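Local structure of AtGH3.15 acyl acid amido synthetase (Arabidopsis thaliana, 6E1Q) at residues L142-V147 against Y199-C204; S184-T189 against D252-S257; L207-V212 against L290-K295. The protein conjugates the auxin precursor indole-3-butyric acid to glutamine and possibly cysteine, and the herbicide 2,4-DB to glutamine, by ATP-dependent adenylation. All coordinates share one frame; numbering follows the deposited sequence.

Contact 1. Residues L142-V147 against Y199-C204; sequences LIFYFV and YCQLLC. With CFA ((2,4-dichlorophenoxy)acetic acid), chain C.
Phe-144 and Gln-201 bring the two backbones nearest, 7.4 Å between their CA atoms, where the chain leaves strand 140-143 and passes helix 194-207. Gln-201 bridges most of that gap. Its chain is extended beyond CG (chi2 161°), and the amide meets the backbone between Ile-143 and Phe-146. The backbone N of Tyr-145 gives a weak but straight hydrogen bond to Gln-201 OE1, 3.4 Å at 166°. The same oxygen lies 3.2 Å from Ile-143 O; both are acceptors, so no bond forms there.

NE2 of Gln-201 sits at the edges of two rings. It is 3.3 Å from Phe-146 CD2 and 3.8 Å from Phe-144 CD1, near the plane of each ring. The Phe-144 ring stands almost perpendicular to the amide, with 87° between the planes. Further out on that ring, CE1 touches CD2 of Leu-202 at 3.8 Å.

Ile-143 and Tyr-145 point away from the helix and meet the bound (2,4-dichlorophenoxy)acetic acid. Ile-143 lays CG2 3.5 Å from ring atom C5' of the ligand. Tyr-145 CD1 touches chlorine CL4 at 3.5 Å, while its hydroxyl is hydrogen-bonded to Thr-161.

The chain thus has a ligand side and a helix side. This is a strand end lining the acyl-acid pocket in the GH3 N-terminal domain, which belongs to the ANL class of adenylating enzymes.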
loop_
_atom_site.group_PDB
_atom_site.type_symbol
_atom_site.label_atom_id
_atom_site.label_comp_id
_atom_site.label_asym_id
_atom_site.label_seq_id
_atom_site.Cartn_x
_atom_site.Cartn_y
_atom_site.Cartn_z
ATOM N N LEU A 142 10.323 -3.778 13.642
ATOM C CA LEU A 142 10.709 -2.394 13.395
ATOM C C LEU A 142 9.867 -1.877 12.238
ATOM O O LEU A 142 9.975 -2.382 11.116
ATOM C CB LEU A 142 12.199 -2.302 13.081
ATOM C CG LEU A 142 12.786 -0.939 12.722
ATOM C CD1 LEU A 142 12.628 0.055 13.891
ATOM C CD2 LEU A 142 14.255 -1.120 12.356
ATOM N N ILE A 143 9.013 -0.895 12.513
ATOM C CA ILE A 143 8.013 -0.432 11.562
ATOM C C ILE A 143 8.379 0.984 11.166
ATOM O O ILE A 143 8.436 1.882 12.012
ATOM C CB ILE A 143 6.592 -0.513 12.148
ATOM C CG1 ILE A 143 6.138 -1.976 12.230
ATOM C CG2 ILE A 143 5.608 0.262 11.299
ATOM C CD1 ILE A 143 4.968 -2.189 13.156
ATOM N N PHE A 144 8.647 1.177 9.881
ATOM C CA PHE A 144 9.006 2.482 9.354
ATOM C C PHE A 144 7.712 3.179 8.970
ATOM O O PHE A 144 7.107 2.884 7.944
ATOM C CB PHE A 144 9.967 2.345 8.181
ATOM C CG PHE A 144 11.270 1.703 8.560
ATOM C CD1 PHE A 144 12.142 2.346 9.415
ATOM C CD2 PHE A 144 11.607 0.454 8.083
ATOM C CE1 PHE A 144 13.340 1.768 9.776
ATOM C CE2 PHE A 144 12.804 -0.135 8.437
ATOM C CZ PHE A 144 13.675 0.535 9.288
ATOM N N TYR A 145 7.293 4.111 9.805
ATOM C CA TYR A 145 6.031 4.793 9.601
ATOM C C TYR A 145 6.078 6.039 10.447
ATOM O O TYR A 145 6.412 5.955 11.631
ATOM C CB TYR A 145 4.836 3.934 10.038
ATOM C CG TYR A 145 3.515 4.607 9.715
ATOM C CD1 TYR A 145 2.966 4.497 8.449
ATOM C CD2 TYR A 145 2.839 5.378 10.660
ATOM C CE1 TYR A 145 1.776 5.104 8.131
ATOM C CE2 TYR A 145 1.635 6.009 10.341
ATOM C CZ TYR A 145 1.117 5.867 9.067
ATOM O OH TYR A 145 -0.069 6.460 8.691
ATOM N N PHE A 146 5.730 7.179 9.867
ATOM C CA PHE A 146 5.501 8.323 10.732
ATOM C C PHE A 146 4.501 9.263 10.073
ATOM O O PHE A 146 4.292 9.228 8.862
ATOM C CB PHE A 146 6.811 9.033 11.113
ATOM C CG PHE A 146 7.744 9.292 9.963
ATOM C CD1 PHE A 146 7.518 10.345 9.088
ATOM C CD2 PHE A 146 8.878 8.510 9.789
ATOM C CE1 PHE A 146 8.395 10.604 8.046
ATOM C CE2 PHE A 146 9.759 8.762 8.740
ATOM C CZ PHE A 146 9.515 9.809 7.870
ATOM N N VAL A 147 3.849 10.069 10.905
ATOM C CA VAL A 147 2.799 10.980 10.470
ATOM C C VAL A 147 3.257 12.415 10.705
ATOM O O VAL A 147 3.868 12.720 11.737
ATOM C CB VAL A 147 1.469 10.685 11.196
ATOM C CG1 VAL A 147 1.685 10.605 12.688
ATOM C CG2 VAL A 147 0.462 11.765 10.894
ATOM N N TYR A 199 15.148 10.444 11.088
ATOM C CA TYR A 199 16.430 10.297 11.771
ATOM C C TYR A 199 16.261 9.566 13.104
ATOM O O TYR A 199 16.995 8.618 13.405
ATOM C CB TYR A 199 17.085 11.677 11.958
ATOM C CG TYR A 199 18.494 11.630 12.557
ATOM C CD1 TYR A 199 18.682 11.521 13.928
ATOM C CD2 TYR A 199 19.628 11.673 11.741
ATOM C CE1 TYR A 199 19.968 11.474 14.481
ATOM C CE2 TYR A 199 20.912 11.622 12.282
ATOM C CZ TYR A 199 21.073 11.522 13.654
ATOM O OH TYR A 199 22.337 11.473 14.211
ATOM N N CYS A 200 15.278 9.974 13.910
ATOM C CA CYS A 200 15.132 9.363 15.233
ATOM C C CYS A 200 14.682 7.916 15.131
ATOM O O CYS A 200 15.129 7.058 15.905
ATOM C CB CYS A 200 14.147 10.166 16.079
ATOM S SG CYS A 200 14.759 11.833 16.456
ATOM N N GLN A 201 13.778 7.636 14.193
ATOM C CA GLN A 201 13.283 6.280 14.001
ATOM C C GLN A 201 14.396 5.333 13.554
ATOM O O GLN A 201 14.459 4.182 14.000
ATOM C CB GLN A 201 12.128 6.345 12.998
ATOM C CG GLN A 201 11.991 5.239 12.004
ATOM C CD GLN A 201 10.576 5.206 11.431
ATOM O OE1 GLN A 201 9.629 4.816 12.110
ATOM N NE2 GLN A 201 10.426 5.670 10.192
ATOM N N LEU A 202 15.292 5.799 12.683
ATOM C CA LEU A 202 16.409 4.953 12.266
ATOM C C LEU A 202 17.440 4.813 13.389
ATOM O O LEU A 202 18.002 3.732 13.602
ATOM C CB LEU A 202 17.050 5.525 10.993
ATOM C CG LEU A 202 16.383 5.123 9.661
ATOM C CD1 LEU A 202 16.925 5.960 8.492
ATOM C CD2 LEU A 202 16.604 3.641 9.364
ATOM N N LEU A 203 17.704 5.894 14.123
ATOM C CA LEU A 203 18.615 5.786 15.260
ATOM C C LEU A 203 18.104 4.758 16.271
ATOM O O LEU A 203 18.856 3.878 16.706
ATOM C CB LEU A 203 18.803 7.160 15.902
ATOM C CG LEU A 203 19.654 7.233 17.171
ATOM C CD1 LEU A 203 21.035 6.755 16.841
ATOM C CD2 LEU A 203 19.713 8.676 17.606
ATOM N N CYS A 204 16.801 4.809 16.600
ATOM C CA CYS A 204 16.226 3.787 17.479
ATOM C C CYS A 204 16.311 2.387 16.870
ATOM O O CYS A 204 16.642 1.410 17.568
ATOM C CB CYS A 204 14.781 4.136 17.816
ATOM S SG CYS A 204 14.713 5.582 18.924
HETATM C C1 CFA C . 4.440 -5.211 10.416
HETATM C C2 CFA C . 3.001 -5.431 9.958
HETATM C "C1'" CFA C . 2.778 -3.469 8.618
HETATM C "C2'" CFA C . 2.606 -2.850 7.388
HETATM C "C3'" CFA C . 2.603 -1.479 7.314
HETATM C "C4'" CFA C . 2.771 -0.734 8.453
HETATM C "C5'" CFA C . 2.937 -1.327 9.681
HETATM CL CL3 CFA C . 2.388 -3.761 5.869
HETATM C "C6'" CFA C . 2.936 -2.698 9.759
HETATM O O1 CFA C . 4.724 -5.240 11.641
HETATM O O2 CFA C . 5.331 -4.978 9.566
HETATM O "O1'" CFA C . 2.783 -4.866 8.696
HETATM CL CL4 CFA C . 2.767 1.025 8.319
#

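Contact 2. Residues S184-T189 against D252-S257; sequences SPHAIT and DATCTS
Pro-185 and Thr-254 make one of the close apolar touches here, with proline CB 3.5 Å from the threonine methyl CG2. Thr-254 also presents CB to the His-186 ring, 3.7 Å from CE1. On its other branch, OG1 lies 3.7 Å from CG2 of Thr-189. Thr-254 therefore meets three residues of the loop.

His-186 and Asp-252 reach toward each other tip to tip, with ring and carboxylate planes 71° apart. OD2 of Asp-252 comes to the ring edge, too close in the model for its place to be trusted, and no hydrogen bond is assigned between the two side chains.

The next shell sets the ring. His-186 ND1 donates to Thr-189 O at 3.2 Å, with an N-H...O angle of 148°. The oxygen lies in the ring plane, while the donor stands above the carbonyl plane. This bond within the loop fixes the rotation of the ring. The backbone follows a type I beta turn from Ser-184 to Ala-187. Ser-184 OG is hydrogen-bonded to Tyr-145 O, and Ala-187 O to Thr-164 OG1.

On the opposing segment, Asp-252 has CG anti to the backbone N (chi1 174°), which turns CG toward the His-186 ring. OD2 accepts from Cys-255 N at 3.0 Å, subject to the same doubt. The backbone N of Asp-252 is hydrogen-bonded to Gln-196 OE1 on helix 194-207. Cys-255 continues into a disulfide with Cys-200 of that helix.

The site is plain packing away from the ligands: an aspartate N-cap and the first turn of helix 253-258 rest on the beta-turn loop between strand 181-183 and helix 194-207.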
loop_
_atom_site.group_PDB
_atom_site.type_symbol
_atom_site.label_atom_id
_atom_site.label_comp_id
_atom_site.label_asym_id
_atom_site.label_seq_id
_atom_site.Cartn_x
_atom_site.Cartn_y
_atom_site.Cartn_z
ATOM N N SER A 184 8.383 4.217 15.655
ATOM C CA SER A 184 8.907 5.550 15.878
ATOM C C SER A 184 8.030 6.314 16.871
ATOM O O SER A 184 6.821 6.075 16.960
ATOM C CB SER A 184 8.992 6.308 14.555
ATOM O OG SER A 184 7.805 7.027 14.291
ATOM N N PRO A 185 8.618 7.235 17.638
ATOM C CA PRO A 185 7.789 8.116 18.477
ATOM C C PRO A 185 6.756 8.891 17.672
ATOM O O PRO A 185 5.752 9.343 18.240
ATOM C CB PRO A 185 8.821 9.049 19.130
ATOM C CG PRO A 185 10.003 9.034 18.180
ATOM C CD PRO A 185 10.040 7.629 17.646
ATOM N N HIS A 186 6.959 9.024 16.357
ATOM C CA HIS A 186 6.103 9.818 15.494
ATOM C C HIS A 186 5.166 8.976 14.637
ATOM O O HIS A 186 4.630 9.480 13.646
ATOM C CB HIS A 186 6.952 10.721 14.608
ATOM C CG HIS A 186 7.836 11.644 15.377
ATOM N ND1 HIS A 186 7.336 12.616 16.215
ATOM C CD2 HIS A 186 9.184 11.735 15.452
ATOM C CE1 HIS A 186 8.339 13.273 16.766
ATOM N NE2 HIS A 186 9.472 12.761 16.319
ATOM N N ALA A 187 4.951 7.711 14.997
ATOM C CA ALA A 187 3.868 6.958 14.373
ATOM C C ALA A 187 2.505 7.425 14.868
ATOM O O ALA A 187 1.513 7.325 14.136
ATOM C CB ALA A 187 4.034 5.468 14.636
ATOM N N ILE A 188 2.433 7.931 16.097
ATOM C CA ILE A 188 1.200 8.457 16.671
ATOM C C ILE A 188 1.273 9.973 16.859
ATOM O O ILE A 188 0.396 10.706 16.398
ATOM C CB ILE A 188 0.858 7.742 17.999
ATOM C CG1 ILE A 188 0.745 6.227 17.779
ATOM C CG2 ILE A 188 -0.440 8.297 18.597
ATOM C CD1 ILE A 188 0.852 5.402 19.060
ATOM N N THR A 189 2.322 10.461 17.523
ATOM C CA THR A 189 2.485 11.894 17.737
ATOM C C THR A 189 3.078 12.545 16.494
ATOM O O THR A 189 4.146 12.147 16.017
ATOM C CB THR A 189 3.372 12.180 18.954
ATOM O OG1 THR A 189 2.824 11.541 20.112
ATOM C CG2 THR A 189 3.459 13.692 19.213
ATOM N N ASP A 252 12.794 18.416 18.065
ATOM C CA ASP A 252 11.459 17.894 18.316
ATOM C C ASP A 252 11.367 17.272 19.701
ATOM O O ASP A 252 12.134 16.364 20.040
ATOM C CB ASP A 252 11.095 16.855 17.266
ATOM C CG ASP A 252 9.790 16.181 17.580
ATOM O OD1 ASP A 252 8.730 16.737 17.219
ATOM O OD2 ASP A 252 9.830 15.125 18.240
ATOM N N ALA A 253 10.383 17.729 20.483
ATOM C CA ALA A 253 10.327 17.368 21.898
ATOM C C ALA A 253 10.063 15.878 22.116
ATOM O O ALA A 253 10.570 15.301 23.083
ATOM C CB ALA A 253 9.272 18.213 22.611
ATOM N N THR A 254 9.280 15.237 21.251
ATOM C CA THR A 254 9.037 13.804 21.417
ATOM C C THR A 254 10.326 13.006 21.272
ATOM O O THR A 254 10.599 12.105 22.072
ATOM C CB THR A 254 7.996 13.305 20.412
ATOM O OG1 THR A 254 6.880 14.205 20.382
ATOM C CG2 THR A 254 7.528 11.895 20.780
ATOM N N CYS A 255 11.129 13.315 20.253
ATOM C CA CYS A 255 12.365 12.568 20.065
ATOM C C CYS A 255 13.343 12.825 21.209
ATOM O O CYS A 255 13.902 11.883 21.781
ATOM C CB CYS A 255 13.006 12.908 18.721
ATOM S SG CYS A 255 14.551 11.989 18.470
ATOM N N THR A 256 13.556 14.098 21.561
ATOM C CA THR A 256 14.580 14.420 22.555
ATOM C C THR A 256 14.218 13.875 23.930
ATOM O O THR A 256 15.092 13.391 24.660
ATOM C CB THR A 256 14.806 15.932 22.633
ATOM O OG1 THR A 256 13.573 16.590 22.950
ATOM C CG2 THR A 256 15.360 16.472 21.319
ATOM N N SER A 257 12.940 13.948 24.309
ATOM C CA SER A 257 12.532 13.387 25.592
ATOM C C SER A 257 12.476 11.864 25.548
ATOM O O SER A 257 12.728 11.209 26.567
ATOM C CB SER A 257 11.179 13.958 26.015
ATOM O OG SER A 257 10.171 13.615 25.083
#

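Contact 3. Residues L207-V212 against L290-K295; sequences LERDNV and LWPKAK
Arg-209 lies over the end of helix 286-290 and crosses Pro-292 at about a right angle. Its chain bends at chi3 (-72°), which places NE close to Leu-290 O. The hydrogen bond from NE to Leu-290 O is 2.8 Å long and fairly straight, at 162°. The oxygen sits near the guanidinium plane, at its edge. NH2 is hydrogen-bonded to Arg-289 O and passes 3.6 Å from Pro-292 CD. The positive group thus grips two carbonyls at the C-terminal end of the helix, which would probably suit its charge. An alanine here would probably leave Leu-290 O and Arg-289 O without these donors and loosen the hold on the helix end.

Trp-291 turns CD1 toward the other segment. CD1 is 3.6 Å from Arg-209 CB and 3.9 Å from Val-212 CB, so it touches both residues. Val-212 and the indole meet obliquely. The indole NE1 is hydrogen-bonded to Gly-205 O.

At the outer side, Asp-210 and Lys-293 cross obliquely. They form a salt bridge whose hydrogen bond, from NZ to OD2 at 3.4 Å, is weak, and both residues are exposed.

A water joins the backbones between these groups. It donates to Arg-209 O and to Val-212 O, and accepts from Lys-293 N at 2.8 Å. Lys-293 lies within the type I beta turn from Trp-291 to Ala-294.

The arrangement pairs two helix-to-strand turns, which lead into the neighbouring parallel strands 212-217 and 297-298 of the GH3 N-terminal domain.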
loop_
_atom_site.group_PDB
_atom_site.type_symbol
_atom_site.label_atom_id
_atom_site.label_comp_id
_atom_site.label_asym_id
_atom_site.label_seq_id
_atom_site.Cartn_x
_atom_site.Cartn_y
_atom_site.Cartn_z
ATOM N N LEU A 207 19.942 1.215 17.093
ATOM C CA LEU A 207 20.310 0.891 18.471
ATOM C C LEU A 207 19.727 -0.449 18.900
ATOM O O LEU A 207 20.370 -1.194 19.647
ATOM C CB LEU A 207 19.842 1.994 19.418
ATOM C CG LEU A 207 20.685 3.284 19.501
ATOM C CD1 LEU A 207 19.841 4.409 20.067
ATOM C CD2 LEU A 207 21.920 3.085 20.387
ATOM N N GLU A 208 18.532 -0.789 18.411
ATOM C CA GLU A 208 17.850 -2.014 18.799
ATOM C C GLU A 208 18.066 -3.154 17.810
ATOM O O GLU A 208 17.319 -4.138 17.848
ATOM C CB GLU A 208 16.350 -1.746 18.956
ATOM C CG GLU A 208 16.029 -0.894 20.154
ATOM C CD GLU A 208 16.436 -1.578 21.454
ATOM O OE1 GLU A 208 15.731 -2.534 21.847
ATOM O OE2 GLU A 208 17.451 -1.166 22.064
ATOM N N ARG A 209 19.084 -3.065 16.948
ATOM C CA ARG A 209 19.179 -4.007 15.829
ATOM C C ARG A 209 19.256 -5.462 16.296
ATOM O O ARG A 209 18.836 -6.380 15.573
ATOM C CB ARG A 209 20.384 -3.652 14.946
ATOM C CG ARG A 209 21.739 -3.832 15.629
ATOM C CD ARG A 209 22.856 -3.262 14.787
ATOM N NE ARG A 209 23.160 -4.047 13.581
ATOM C CZ ARG A 209 24.225 -4.837 13.448
ATOM N NH1 ARG A 209 25.095 -4.961 14.442
ATOM N NH2 ARG A 209 24.433 -5.491 12.318
ATOM N N ASP A 210 19.779 -5.703 17.487
ATOM C CA ASP A 210 19.883 -7.082 17.941
ATOM C C ASP A 210 18.554 -7.640 18.440
ATOM O O ASP A 210 18.468 -8.844 18.684
ATOM C CB ASP A 210 20.950 -7.197 19.034
ATOM C CG ASP A 210 21.416 -8.630 19.242
ATOM O OD1 ASP A 210 22.082 -9.189 18.344
ATOM O OD2 ASP A 210 21.092 -9.201 20.301
ATOM N N ASN A 211 17.517 -6.809 18.566
ATOM C CA ASN A 211 16.215 -7.218 19.085
ATOM C C ASN A 211 15.129 -7.232 18.023
ATOM O O ASN A 211 13.949 -7.421 18.356
ATOM C CB ASN A 211 15.790 -6.292 20.221
ATOM C CG ASN A 211 16.717 -6.378 21.392
ATOM O OD1 ASN A 211 17.162 -7.471 21.748
ATOM N ND2 ASN A 211 17.059 -5.228 21.976
ATOM N N VAL A 212 15.499 -7.042 16.761
ATOM C CA VAL A 212 14.552 -6.831 15.672
ATOM C C VAL A 212 14.389 -8.145 14.913
ATOM O O VAL A 212 15.362 -8.702 14.390
ATOM C CB VAL A 212 15.024 -5.694 14.749
ATOM C CG1 VAL A 212 14.171 -5.603 13.467
ATOM C CG2 VAL A 212 15.005 -4.386 15.494
ATOM N N LEU A 290 22.175 -4.827 8.295
ATOM C CA LEU A 290 21.877 -3.920 9.397
ATOM C C LEU A 290 20.990 -4.580 10.451
ATOM O O LEU A 290 21.152 -4.326 11.652
ATOM C CB LEU A 290 21.215 -2.656 8.859
ATOM C CG LEU A 290 22.151 -1.739 8.064
ATOM C CD1 LEU A 290 21.437 -0.467 7.678
ATOM C CD2 LEU A 290 23.397 -1.398 8.880
ATOM N N TRP A 291 20.058 -5.441 10.029
ATOM C CA TRP A 291 19.169 -6.147 10.945
ATOM C C TRP A 291 19.333 -7.649 10.710
ATOM O O TRP A 291 18.460 -8.304 10.121
ATOM C CB TRP A 291 17.737 -5.631 10.786
ATOM C CG TRP A 291 17.650 -4.209 11.281
ATOM C CD1 TRP A 291 17.632 -3.805 12.598
ATOM C CD2 TRP A 291 17.643 -3.006 10.497
ATOM N NE1 TRP A 291 17.600 -2.438 12.672
ATOM C CE2 TRP A 291 17.608 -1.920 11.401
ATOM C CE3 TRP A 291 17.662 -2.738 9.121
ATOM C CZ2 TRP A 291 17.579 -0.584 10.971
ATOM C CZ3 TRP A 291 17.637 -1.413 8.695
ATOM C CH2 TRP A 291 17.601 -0.349 9.616
ATOM N N PRO A 292 20.448 -8.228 11.175
ATOM C CA PRO A 292 20.768 -9.629 10.842
ATOM C C PRO A 292 19.888 -10.656 11.537
ATOM O O PRO A 292 19.901 -11.829 11.134
ATOM C CB PRO A 292 22.231 -9.764 11.280
ATOM C CG PRO A 292 22.361 -8.773 12.398
ATOM C CD PRO A 292 21.517 -7.592 11.966
ATOM N N LYS A 293 19.116 -10.267 12.546
ATOM C CA LYS A 293 18.147 -11.177 13.137
ATOM C C LYS A 293 16.740 -11.008 12.571
ATOM O O LYS A 293 15.824 -11.715 13.008
ATOM C CB LYS A 293 18.139 -11.010 14.654
ATOM C CG LYS A 293 19.443 -11.481 15.281
ATOM C CD LYS A 293 19.553 -11.074 16.737
ATOM C CE LYS A 293 20.591 -11.908 17.474
ATOM N NZ LYS A 293 20.174 -12.098 18.889
ATOM N N ALA A 294 16.539 -10.115 11.604
ATOM C CA ALA A 294 15.211 -9.991 11.015
ATOM C C ALA A 294 14.881 -11.250 10.225
ATOM O O ALA A 294 15.753 -11.858 9.596
ATOM C CB ALA A 294 15.107 -8.753 10.110
ATOM N N LYS A 295 13.610 -11.638 10.259
ATOM C CA LYS A 295 13.158 -12.862 9.621
ATOM C C LYS A 295 12.303 -12.616 8.383
ATOM O O LYS A 295 12.103 -13.544 7.598
ATOM C CB LYS A 295 12.366 -13.716 10.623
ATOM C CG LYS A 295 13.179 -14.126 11.848
ATOM C CD LYS A 295 14.439 -14.863 11.423
ATOM C CE LYS A 295 15.314 -15.213 12.618
ATOM N NZ LYS A 295 16.669 -15.635 12.156
HETATM O O HOH W 1 17.868 -7.884 13.337
#

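How the contacts relate
From the N terminus, 142-147 opens contact 1 and 184-189 opens contact 2. Contact 1 closes at 199-204. Contact 3 then opens at 207-212, contact 2 closes at 252-257, and contact 3 closes at 290-295. Contact 2 crosses both others, while contacts 1 and 3 are in series. None nests in another. Contacts 1 and 2 meet through the backbone: Val-147 N and His-186 O lie 2.9 Å apart. Contacts 1 and 3 share packing, with Leu-142 CD2 3.6 Å from Trp-291 CE2. Contacts 2 and 3 do not touch. Helix 194-207 packs on the end of strand 140-143 in contact 1, is joined by the Cys-200 to Cys-255 disulfide to helix 253-258, and ends where contact 3 begins.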